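Local coordinates for DisA protein (Sorangium cellulosum, PDB 6CCA) that is a carbon methyltransferase of the disorazol polyketide assembly line and probably transfers methyl groups to the alpha carbon of carrier-bound intermediates, building gem-dimethyl units, at residues 101-106 with 353-358; 74-79 with 168-173; 374-379 with 385-390. All coordinates share one frame; numbering follows the deposited sequence.

Interaction 1 of 3, residues 101-106 with 353-358; sequences FGRLYD and GWWLFE
Arg103 lies across one face of the Trp355 indole, its aliphatic root over the six-membered ring and its guanidinium over the CE3 side. The root makes a CH-pi contact, CB of Arg103 standing 4.0 Å from the centroid of that ring in Trp355. The guanidinium is tilted 44° to the indole and has Trp355 CE3 over its centre; the bend at chi3 (-73°) turns the group back toward the loop. Two waters link the guanidinium to the loop carbonyls: one accepts from Arg103 NH1 at 3.1 Å and donates to Trp355 O and, at 2.7 Å, to Phe357 O. The second bonds to Trp355 O at 3.0 Å, with a weak link to Arg103 NH2. The next residue meets the same ring obliquely, Leu104 CA lying 3.6 Å from Trp355 CZ2. The contact sets the first turn of helix 102-114 against the loop between helices 342-346 and 372-381 of this methyltransferase, two elements far apart in the chain. Behind the indole, Trp354 CD1 lies 3.3 Å above its plane, offset toward the rim. Trp355 NE1 donates to Gly349 O, which fixes the ring's rotation, while Leu104 also packs on Thr345 of helix 342-346.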
loop_
_atom_site.group_PDB
_atom_site.type_symbol
_atom_site.label_atom_id
_atom_site.label_comp_id
_atom_site.label_asym_id
_atom_site.label_seq_id
_atom_site.Cartn_x
_atom_site.Cartn_y
_atom_site.Cartn_z
ATOM N N PHE A 101 -18.862 -3.841 -6.707
ATOM C CA PHE A 101 -18.880 -2.876 -5.566
ATOM C C PHE A 101 -19.899 -3.031 -4.415
ATOM O O PHE A 101 -20.124 -2.091 -3.614
ATOM C CB PHE A 101 -18.968 -1.452 -6.162
ATOM C CG PHE A 101 -17.776 -1.093 -6.993
ATOM C CD1 PHE A 101 -16.478 -1.411 -6.545
ATOM C CD2 PHE A 101 -17.926 -0.469 -8.200
ATOM C CE1 PHE A 101 -15.361 -1.080 -7.289
ATOM C CE2 PHE A 101 -16.821 -0.127 -8.954
ATOM C CZ PHE A 101 -15.532 -0.423 -8.498
ATOM N N GLY A 102 -20.480 -4.214 -4.278
ATOM C CA GLY A 102 -21.260 -4.507 -3.121
ATOM C C GLY A 102 -20.579 -4.247 -1.797
ATOM O O GLY A 102 -21.168 -3.596 -0.914
ATOM N N ARG A 103 -19.366 -4.801 -1.617
ATOM C CA ARG A 103 -18.657 -4.683 -0.350
ATOM C C ARG A 103 -18.133 -3.195 -0.241
ATOM O O ARG A 103 -18.218 -2.619 0.824
ATOM C CB ARG A 103 -17.480 -5.673 -0.231
ATOM C CG ARG A 103 -17.887 -7.128 -0.048
ATOM C CD ARG A 103 -16.694 -8.067 -0.126
ATOM N NE ARG A 103 -16.232 -8.179 -1.505
ATOM C CZ ARG A 103 -15.141 -8.833 -1.896
ATOM N NH1 ARG A 103 -14.350 -9.433 -1.014
ATOM N NH2 ARG A 103 -14.829 -8.831 -3.172
ATOM N N LEU A 104 -17.696 -2.585 -1.330
ATOM C CA LEU A 104 -17.318 -1.143 -1.211
ATOM C C LEU A 104 -18.545 -0.315 -0.679
ATOM O O LEU A 104 -18.446 0.503 0.208
ATOM C CB LEU A 104 -16.869 -0.591 -2.560
ATOM C CG LEU A 104 -16.447 0.913 -2.576
ATOM C CD1 LEU A 104 -15.456 1.250 -1.502
ATOM C CD2 LEU A 104 -15.970 1.295 -3.972
ATOM N N TYR A 105 -19.708 -0.580 -1.273
ATOM C CA TYR A 105 -20.939 0.105 -0.885
ATOM C C TYR A 105 -21.200 -0.085 0.552
ATOM O O TYR A 105 -21.430 0.898 1.255
ATOM C CB TYR A 105 -22.108 -0.404 -1.762
ATOM C CG TYR A 105 -23.503 0.058 -1.321
ATOM C CD1 TYR A 105 -23.955 1.327 -1.614
ATOM C CD2 TYR A 105 -24.370 -0.820 -0.644
ATOM C CE1 TYR A 105 -25.233 1.746 -1.210
ATOM C CE2 TYR A 105 -25.646 -0.419 -0.269
ATOM C CZ TYR A 105 -26.074 0.870 -0.570
ATOM O OH TYR A 105 -27.348 1.321 -0.194
ATOM N N ASP A 106 -21.152 -1.323 1.076
ATOM C CA ASP A 106 -21.329 -1.503 2.513
ATOM C C ASP A 106 -20.306 -0.720 3.315
ATOM O O ASP A 106 -20.626 -0.153 4.379
ATOM C CB ASP A 106 -21.234 -2.965 2.958
ATOM C CG ASP A 106 -22.321 -3.880 2.285
ATOM O OD1 ASP A 106 -23.401 -3.397 1.843
ATOM O OD2 ASP A 106 -22.004 -5.081 2.168
ATOM N N GLY A 353 -7.442 -5.081 -6.951
ATOM C CA GLY A 353 -6.398 -5.506 -6.004
ATOM C C GLY A 353 -6.789 -5.333 -4.546
ATOM O O GLY A 353 -6.375 -6.124 -3.678
ATOM N N TRP A 354 -7.536 -4.248 -4.249
ATOM C CA TRP A 354 -8.051 -4.000 -2.890
ATOM C C TRP A 354 -8.941 -5.147 -2.384
ATOM O O TRP A 354 -8.912 -5.485 -1.190
ATOM C CB TRP A 354 -8.891 -2.707 -2.904
ATOM C CG TRP A 354 -9.340 -2.222 -1.540
ATOM C CD1 TRP A 354 -10.526 -2.465 -0.971
ATOM C CD2 TRP A 354 -8.624 -1.388 -0.615
ATOM N NE1 TRP A 354 -10.622 -1.849 0.244
ATOM C CE2 TRP A 354 -9.477 -1.164 0.485
ATOM C CE3 TRP A 354 -7.363 -0.827 -0.599
ATOM C CZ2 TRP A 354 -9.104 -0.432 1.563
ATOM C CZ3 TRP A 354 -6.977 -0.085 0.478
ATOM C CH2 TRP A 354 -7.841 0.119 1.559
ATOM N N TRP A 355 -9.747 -5.729 -3.293
ATOM C CA TRP A 355 -10.812 -6.651 -2.873
ATOM C C TRP A 355 -10.469 -8.140 -3.171
ATOM O O TRP A 355 -11.340 -9.068 -3.045
ATOM C CB TRP A 355 -12.120 -6.272 -3.558
ATOM C CG TRP A 355 -12.682 -4.982 -3.077
ATOM C CD1 TRP A 355 -12.707 -3.812 -3.758
ATOM C CD2 TRP A 355 -13.251 -4.730 -1.814
ATOM N NE1 TRP A 355 -13.262 -2.820 -2.980
ATOM C CE2 TRP A 355 -13.610 -3.362 -1.776
ATOM C CE3 TRP A 355 -13.447 -5.503 -0.671
ATOM C CZ2 TRP A 355 -14.136 -2.750 -0.622
ATOM C CZ3 TRP A 355 -13.968 -4.905 0.443
ATOM C CH2 TRP A 355 -14.326 -3.547 0.458
ATOM N N LEU A 356 -9.200 -8.369 -3.524
ATOM C CA LEU A 356 -8.759 -9.708 -4.017
ATOM C C LEU A 356 -8.778 -10.702 -2.890
ATOM O O LEU A 356 -9.019 -11.876 -3.091
ATOM C CB LEU A 356 -7.357 -9.565 -4.669
ATOM C CG LEU A 356 -6.874 -10.725 -5.564
ATOM C CD1 LEU A 356 -7.703 -10.901 -6.839
ATOM C CD2 LEU A 356 -5.419 -10.504 -5.922
ATOM N N PHE A 357 -8.521 -10.236 -1.673
ATOM C CA PHE A 357 -8.381 -11.098 -0.530
ATOM C C PHE A 357 -9.544 -12.078 -0.302
ATOM O O PHE A 357 -10.701 -11.687 -0.378
ATOM C CB PHE A 357 -8.094 -10.304 0.761
ATOM C CG PHE A 357 -9.209 -9.407 1.186
ATOM C CD1 PHE A 357 -9.382 -8.152 0.594
ATOM C CD2 PHE A 357 -10.109 -9.817 2.164
ATOM C CE1 PHE A 357 -10.436 -7.315 0.992
ATOM C CE2 PHE A 357 -11.159 -8.991 2.547
ATOM C CZ PHE A 357 -11.326 -7.735 1.959
ATOM N N GLU A 358 -9.192 -13.310 0.057
ATOM C CA GLU A 358 -10.075 -14.431 0.372
ATOM C C GLU A 358 -9.896 -14.947 1.797
ATOM O O GLU A 358 -10.439 -15.993 2.166
ATOM C CB GLU A 358 -9.822 -15.556 -0.641
ATOM C CG GLU A 358 -10.401 -15.107 -1.974
ATOM C CD GLU A 358 -10.407 -16.163 -3.048
ATOM O OE1 GLU A 358 -9.969 -17.282 -2.749
ATOM O OE2 GLU A 358 -10.823 -15.821 -4.188
HETATM O O HOH W 1 -12.362 -11.288 -2.479
HETATM O O HOH W 2 -12.648 -10.191 -5.455
#

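Interaction 2 of 3, residues 74-79 with 168-173; sequences QDMGAF and LLRGQV
Two helix C-termini, each closed by a Schellman motif with a glycine of positive phi, meet through the residues just ahead of those glycines: Met76 before Gly77, and Leu169 and Arg170 before Gly171. In each cap the glycine N bonds back into the last turn, Gly77 N to Gln74 O and Gly171 N to Leu168 O, both at 2.9 Å. The backbones stay well apart, with 10.3 Å between the CA atoms of Met76 and Leu169, and the gap is spanned by side chains alone.

Met76 does most of the touching. Its methyl group sits over one face of the Arg170 guanidinium, 3.4 Å above the plane and offset toward the rim; CE of Met76 is 3.6 Å from NH2 of Arg170. The bend at chi3 (87°) swings that methyl over the flat group, whereas the arginine chain runs extended from CG to NE and arrives from the opposite direction. Sulfur makes a looser apolar contact, SD of Met76 lying 4.2 Å from CD2 of Leu169, the two side chains crossing at about a right angle. No hydrogen bond joins the segments. The guanidinium is held instead by NE of Arg170, which donates to Leu95 O.

Within 74-79, Gln74 NE2 donates a nearly straight hydrogen bond (167°) to Phe79 O across the turn, and its amide also bonds with Thr132 and Lys134. Helix 88-95 lies against both segments: its Leu95 packs on Met76 as well as receiving the Arg170 bond. Pro166 of helix 165-169 also touches Met76, and Leu169 continues onto Leu104 of helix 102-114.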
loop_
_atom_site.group_PDB
_atom_site.type_symbol
_atom_site.label_atom_id
_atom_site.label_comp_id
_atom_site.label_asym_id
_atom_site.label_seq_id
_atom_site.Cartn_x
_atom_site.Cartn_y
_atom_site.Cartn_z
ATOM N N GLN A 74 -25.412 12.458 -2.217
ATOM C CA GLN A 74 -26.358 13.523 -2.502
ATOM C C GLN A 74 -26.406 13.824 -3.970
ATOM O O GLN A 74 -27.519 13.972 -4.550
ATOM C CB GLN A 74 -26.046 14.787 -1.743
ATOM C CG GLN A 74 -26.170 14.578 -0.258
ATOM C CD GLN A 74 -25.909 15.773 0.559
ATOM O OE1 GLN A 74 -25.223 16.732 0.143
ATOM N NE2 GLN A 74 -26.451 15.753 1.780
ATOM N N ASP A 75 -25.218 13.878 -4.602
ATOM C CA ASP A 75 -25.158 13.971 -6.071
ATOM C C ASP A 75 -25.894 12.846 -6.763
ATOM O O ASP A 75 -26.353 13.046 -7.837
ATOM C CB ASP A 75 -23.729 13.922 -6.582
ATOM C CG ASP A 75 -22.921 15.161 -6.184
ATOM O OD1 ASP A 75 -23.491 16.212 -5.824
ATOM O OD2 ASP A 75 -21.685 15.106 -6.258
ATOM N N MET A 76 -25.929 11.648 -6.201
ATOM C CA MET A 76 -26.721 10.573 -6.767
ATOM C C MET A 76 -28.210 10.558 -6.318
ATOM O O MET A 76 -28.921 9.611 -6.653
ATOM C CB MET A 76 -26.056 9.252 -6.468
ATOM C CG MET A 76 -24.720 9.058 -7.169
ATOM S SD MET A 76 -23.764 7.694 -6.539
ATOM C CE MET A 76 -24.417 6.382 -7.519
ATOM N N GLY A 77 -28.651 11.558 -5.558
ATOM C CA GLY A 77 -30.038 11.658 -5.083
ATOM C C GLY A 77 -30.331 10.844 -3.838
ATOM O O GLY A 77 -31.457 10.356 -3.653
ATOM N N ALA A 78 -29.318 10.646 -3.000
ATOM C CA ALA A 78 -29.501 9.984 -1.718
ATOM C C ALA A 78 -28.967 10.805 -0.571
ATOM O O ALA A 78 -28.014 11.637 -0.676
ATOM C CB ALA A 78 -28.884 8.582 -1.737
ATOM N N PHE A 79 -29.627 10.624 0.557
ATOM C CA PHE A 79 -29.271 11.260 1.758
ATOM C C PHE A 79 -29.209 12.771 1.658
ATOM O O PHE A 79 -28.367 13.380 2.293
ATOM C CB PHE A 79 -27.891 10.724 2.249
ATOM C CG PHE A 79 -27.789 9.258 2.300
ATOM C CD1 PHE A 79 -28.867 8.472 2.685
ATOM C CD2 PHE A 79 -26.569 8.626 2.042
ATOM C CE1 PHE A 79 -28.770 7.103 2.768
ATOM C CE2 PHE A 79 -26.466 7.262 2.115
ATOM C CZ PHE A 79 -27.568 6.471 2.462
ATOM N N LEU A 168 -18.241 5.861 -11.612
ATOM C CA LEU A 168 -17.354 4.861 -11.089
ATOM C C LEU A 168 -18.152 3.770 -10.385
ATOM O O LEU A 168 -17.957 2.580 -10.603
ATOM C CB LEU A 168 -16.342 5.508 -10.124
ATOM C CG LEU A 168 -15.224 6.290 -10.834
ATOM C CD1 LEU A 168 -14.452 7.136 -9.881
ATOM C CD2 LEU A 168 -14.229 5.365 -11.529
ATOM N N LEU A 169 -19.050 4.199 -9.518
ATOM C CA LEU A 169 -19.710 3.306 -8.613
ATOM C C LEU A 169 -20.726 2.439 -9.355
ATOM O O LEU A 169 -20.925 1.270 -8.975
ATOM C CB LEU A 169 -20.395 4.137 -7.537
ATOM C CG LEU A 169 -20.624 3.599 -6.165
ATOM C CD1 LEU A 169 -19.429 2.840 -5.607
ATOM C CD2 LEU A 169 -21.070 4.775 -5.283
ATOM N N ARG A 170 -21.324 3.007 -10.405
ATOM C CA ARG A 170 -22.208 2.287 -11.296
ATOM C C ARG A 170 -21.423 1.412 -12.268
ATOM O O ARG A 170 -22.034 0.690 -12.994
ATOM C CB ARG A 170 -23.080 3.245 -12.100
ATOM C CG ARG A 170 -24.123 3.960 -11.276
ATOM C CD ARG A 170 -24.698 5.206 -11.912
ATOM N NE ARG A 170 -25.715 5.699 -10.966
ATOM C CZ ARG A 170 -26.110 6.954 -10.757
ATOM N NH1 ARG A 170 -25.606 7.955 -11.423
ATOM N NH2 ARG A 170 -27.040 7.199 -9.841
ATOM N N GLY A 171 -20.092 1.484 -12.274
ATOM C CA GLY A 171 -19.264 0.707 -13.211
ATOM C C GLY A 171 -19.387 1.193 -14.646
ATOM O O GLY A 171 -19.060 0.456 -15.575
ATOM N N GLN A 172 -19.857 2.429 -14.822
ATOM C CA GLN A 172 -20.032 2.999 -16.135
ATOM C C GLN A 172 -18.727 3.600 -16.664
ATOM O O GLN A 172 -18.680 4.038 -17.799
ATOM C CB GLN A 172 -21.010 4.136 -16.114
ATOM C CG GLN A 172 -22.357 3.973 -15.458
ATOM C CD GLN A 172 -23.104 5.301 -15.519
ATOM O OE1 GLN A 172 -23.214 6.036 -14.548
ATOM N NE2 GLN A 172 -23.549 5.645 -16.696
ATOM N N VAL A 173 -17.705 3.719 -15.828
ATOM C CA VAL A 173 -16.362 4.082 -16.309
ATOM C C VAL A 173 -15.368 3.339 -15.472
ATOM O O VAL A 173 -15.529 3.204 -14.248
ATOM C CB VAL A 173 -16.088 5.610 -16.279
ATOM C CG1 VAL A 173 -16.107 6.137 -14.858
ATOM C CG2 VAL A 173 -14.719 5.933 -16.870
#

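Interaction 3 of 3, residues 374-379 with 385-390; sequences MWKGLL and RRVAPL
Helix 374-379 and strand 387-389 run nearly antiparallel, their axes 168° apart in direction and 8.4 Å apart at closest approach, with the CA atoms of Lys376 and Val387 only 6.0 Å from each other. Val387 and Pro389 both direct their side chains at the helix, while Ala388 between them points away, and no hydrogen bond passes between the segments.

Val387 is the residue most enclosed by the contact. Its CG1 methyl lies 3.8 Å from CD1 of Leu379, and its CG2 branch faces the base of the same leucine, 3.9 Å from Leu379 CB. The two side chains cross at about a right angle, with both valine methyls against the same side of the leucine. With CG1 anti to the backbone N of Val387 (chi1 -176°), that methyl also nears the helix backbone, at 3.9 Å from Lys376 CA.

Lys376 supplies its aliphatic chain rather than its charge. The chain is straight as far as CE and passes obliquely over Val387, CE of Lys376 coming within 3.7 Å of Val387 O. It crosses the proline at about a right angle, Lys376 CB being 4.0 Å from Pro389 CG. Only the last torsion bends (chi4 -69°), and the ammonium forms a salt bridge with Glu380, one helical turn further on.

Such a helix followed by a short return to the sheet edge is consistent with the C-terminal part of a class I, Rossmann-like methyltransferase fold. Strand 387-389 pairs antiparallel with strand 402-409, whose Ile405 touches both Leu379 and Pro389; on the same helix, Leu379 packs on Leu319 of helix 315-325, and Ala388 faces Val38 of helix 34-41.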
loop_
_atom_site.group_PDB
_atom_site.type_symbol
_atom_site.label_atom_id
_atom_site.label_comp_id
_atom_site.label_asym_id
_atom_site.label_seq_id
_atom_site.Cartn_x
_atom_site.Cartn_y
_atom_site.Cartn_z
ATOM N N MET A 374 -0.570 -6.460 13.626
ATOM C CA MET A 374 -1.043 -7.599 12.831
ATOM C C MET A 374 0.016 -8.187 11.871
ATOM O O MET A 374 0.164 -9.401 11.773
ATOM C CB MET A 374 -2.307 -7.275 12.033
ATOM C CG MET A 374 -3.565 -7.000 12.904
ATOM S SD MET A 374 -4.834 -6.092 11.958
ATOM C CE MET A 374 -5.519 -7.347 10.964
ATOM N N TRP A 375 0.772 -7.335 11.208
ATOM C CA TRP A 375 1.871 -7.819 10.354
ATOM C C TRP A 375 2.949 -8.527 11.189
ATOM O O TRP A 375 3.433 -9.597 10.784
ATOM C CB TRP A 375 2.551 -6.642 9.642
ATOM C CG TRP A 375 1.937 -6.253 8.329
ATOM C CD1 TRP A 375 1.336 -5.059 8.087
ATOM C CD2 TRP A 375 1.911 -6.971 7.063
ATOM N NE1 TRP A 375 0.949 -4.978 6.772
ATOM C CE2 TRP A 375 1.225 -6.153 6.145
ATOM C CE3 TRP A 375 2.345 -8.237 6.636
ATOM C CZ2 TRP A 375 1.006 -6.511 4.851
ATOM C CZ3 TRP A 375 2.068 -8.623 5.348
ATOM C CH2 TRP A 375 1.414 -7.735 4.461
ATOM N N LYS A 376 3.237 -7.982 12.363
ATOM C CA LYS A 376 4.242 -8.582 13.265
ATOM C C LYS A 376 3.811 -9.983 13.628
ATOM O O LYS A 376 4.582 -10.988 13.417
ATOM C CB LYS A 376 4.579 -7.653 14.449
ATOM C CG LYS A 376 5.673 -8.182 15.368
ATOM C CD LYS A 376 5.994 -7.267 16.513
ATOM C CE LYS A 376 7.221 -7.778 17.280
ATOM N NZ LYS A 376 6.876 -8.989 17.975
ATOM N N GLY A 377 2.588 -10.122 14.123
ATOM C CA GLY A 377 2.068 -11.448 14.548
ATOM C C GLY A 377 1.967 -12.411 13.417
ATOM O O GLY A 377 2.383 -13.584 13.502
ATOM N N LEU A 378 1.474 -11.949 12.281
ATOM C CA LEU A 378 1.404 -12.857 11.161
ATOM C C LEU A 378 2.779 -13.343 10.619
ATOM O O LEU A 378 2.917 -14.548 10.267
ATOM C CB LEU A 378 0.606 -12.252 9.993
ATOM C CG LEU A 378 0.372 -13.095 8.728
ATOM C CD1 LEU A 378 -0.437 -14.341 8.979
ATOM C CD2 LEU A 378 -0.263 -12.297 7.599
ATOM N N LEU A 379 3.731 -12.434 10.500
ATOM C CA LEU A 379 5.018 -12.784 9.908
ATOM C C LEU A 379 5.675 -13.789 10.901
ATOM O O LEU A 379 6.336 -14.753 10.450
ATOM C CB LEU A 379 5.892 -11.565 9.790
ATOM C CG LEU A 379 5.432 -10.673 8.620
ATOM C CD1 LEU A 379 5.944 -9.281 8.740
ATOM C CD2 LEU A 379 5.883 -11.290 7.255
ATOM N N ARG A 385 11.601 -14.108 11.889
ATOM C CA ARG A 385 12.104 -13.639 13.184
ATOM C C ARG A 385 12.580 -12.198 13.153
ATOM O O ARG A 385 12.720 -11.633 12.119
ATOM C CB ARG A 385 13.300 -14.481 13.629
ATOM C CG ARG A 385 13.274 -15.875 13.119
ATOM C CD ARG A 385 14.418 -16.698 13.579
ATOM N NE ARG A 385 15.563 -16.409 12.738
ATOM C CZ ARG A 385 16.374 -17.316 12.257
ATOM N NH1 ARG A 385 16.145 -18.584 12.479
ATOM N NH2 ARG A 385 17.413 -16.927 11.563
ATOM N N ARG A 386 12.857 -11.637 14.316
ATOM C CA ARG A 386 13.335 -10.285 14.438
ATOM C C ARG A 386 12.381 -9.318 13.754
ATOM O O ARG A 386 12.776 -8.289 13.344
ATOM C CB ARG A 386 14.714 -10.148 13.807
ATOM C CG ARG A 386 15.891 -10.154 14.730
ATOM C CD ARG A 386 16.672 -11.418 14.408
ATOM N NE ARG A 386 16.583 -12.288 15.493
ATOM C CZ ARG A 386 17.034 -13.519 15.580
ATOM N NH1 ARG A 386 17.611 -14.167 14.591
ATOM N NH2 ARG A 386 16.861 -14.099 16.710
ATOM N N VAL A 387 11.137 -9.718 13.655
ATOM C CA VAL A 387 10.178 -8.915 12.940
ATOM C C VAL A 387 10.101 -7.521 13.538
ATOM O O VAL A 387 9.905 -7.367 14.703
ATOM C CB VAL A 387 8.815 -9.567 12.831
ATOM C CG1 VAL A 387 7.920 -8.705 11.988
ATOM C CG2 VAL A 387 8.917 -10.930 12.213
ATOM N N ALA A 388 10.334 -6.527 12.703
ATOM C CA ALA A 388 10.466 -5.140 13.135
ATOM C C ALA A 388 9.660 -4.141 12.325
ATOM O O ALA A 388 10.149 -3.590 11.326
ATOM C CB ALA A 388 11.924 -4.736 13.193
ATOM N N PRO A 389 8.414 -3.878 12.750
ATOM C CA PRO A 389 7.740 -2.714 12.272
ATOM C C PRO A 389 8.477 -1.552 12.888
ATOM O O PRO A 389 8.741 -1.555 14.136
ATOM C CB PRO A 389 6.334 -2.849 12.819
ATOM C CG PRO A 389 6.213 -4.224 13.335
ATOM C CD PRO A 389 7.611 -4.650 13.695
ATOM N N LEU A 390 8.891 -0.609 12.084
ATOM C CA LEU A 390 9.727 0.479 12.609
ATOM C C LEU A 390 8.872 1.372 13.546
ATOM O O LEU A 390 7.645 1.358 13.467
ATOM C CB LEU A 390 10.397 1.229 11.504
ATOM C CG LEU A 390 11.423 0.403 10.736
ATOM C CD1 LEU A 390 11.972 1.212 9.606
ATOM C CD2 LEU A 390 12.530 -0.072 11.694
#

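In the fold
Interactions 1 and 2 belong to one neighbourhood, their centres about 17 Å apart, and they touch: Phe101 packs on the backbone of residues 168 and 169, and Leu104 CD2 lies 4.1 Å from Leu169 CD1. Interaction 1 is largely buried yet uses water to join an arginine to loop carbonyls; interaction 2, nearer the periphery and partly buried, sets a thioether methyl on a guanidinium between two helix ends. Interaction 3 stands apart, its centre about 40 Å from that of interaction 2 and on the opposite side of the chain's centre. It is local in sequence, and its helix-on-strand packing is almost wholly aliphatic.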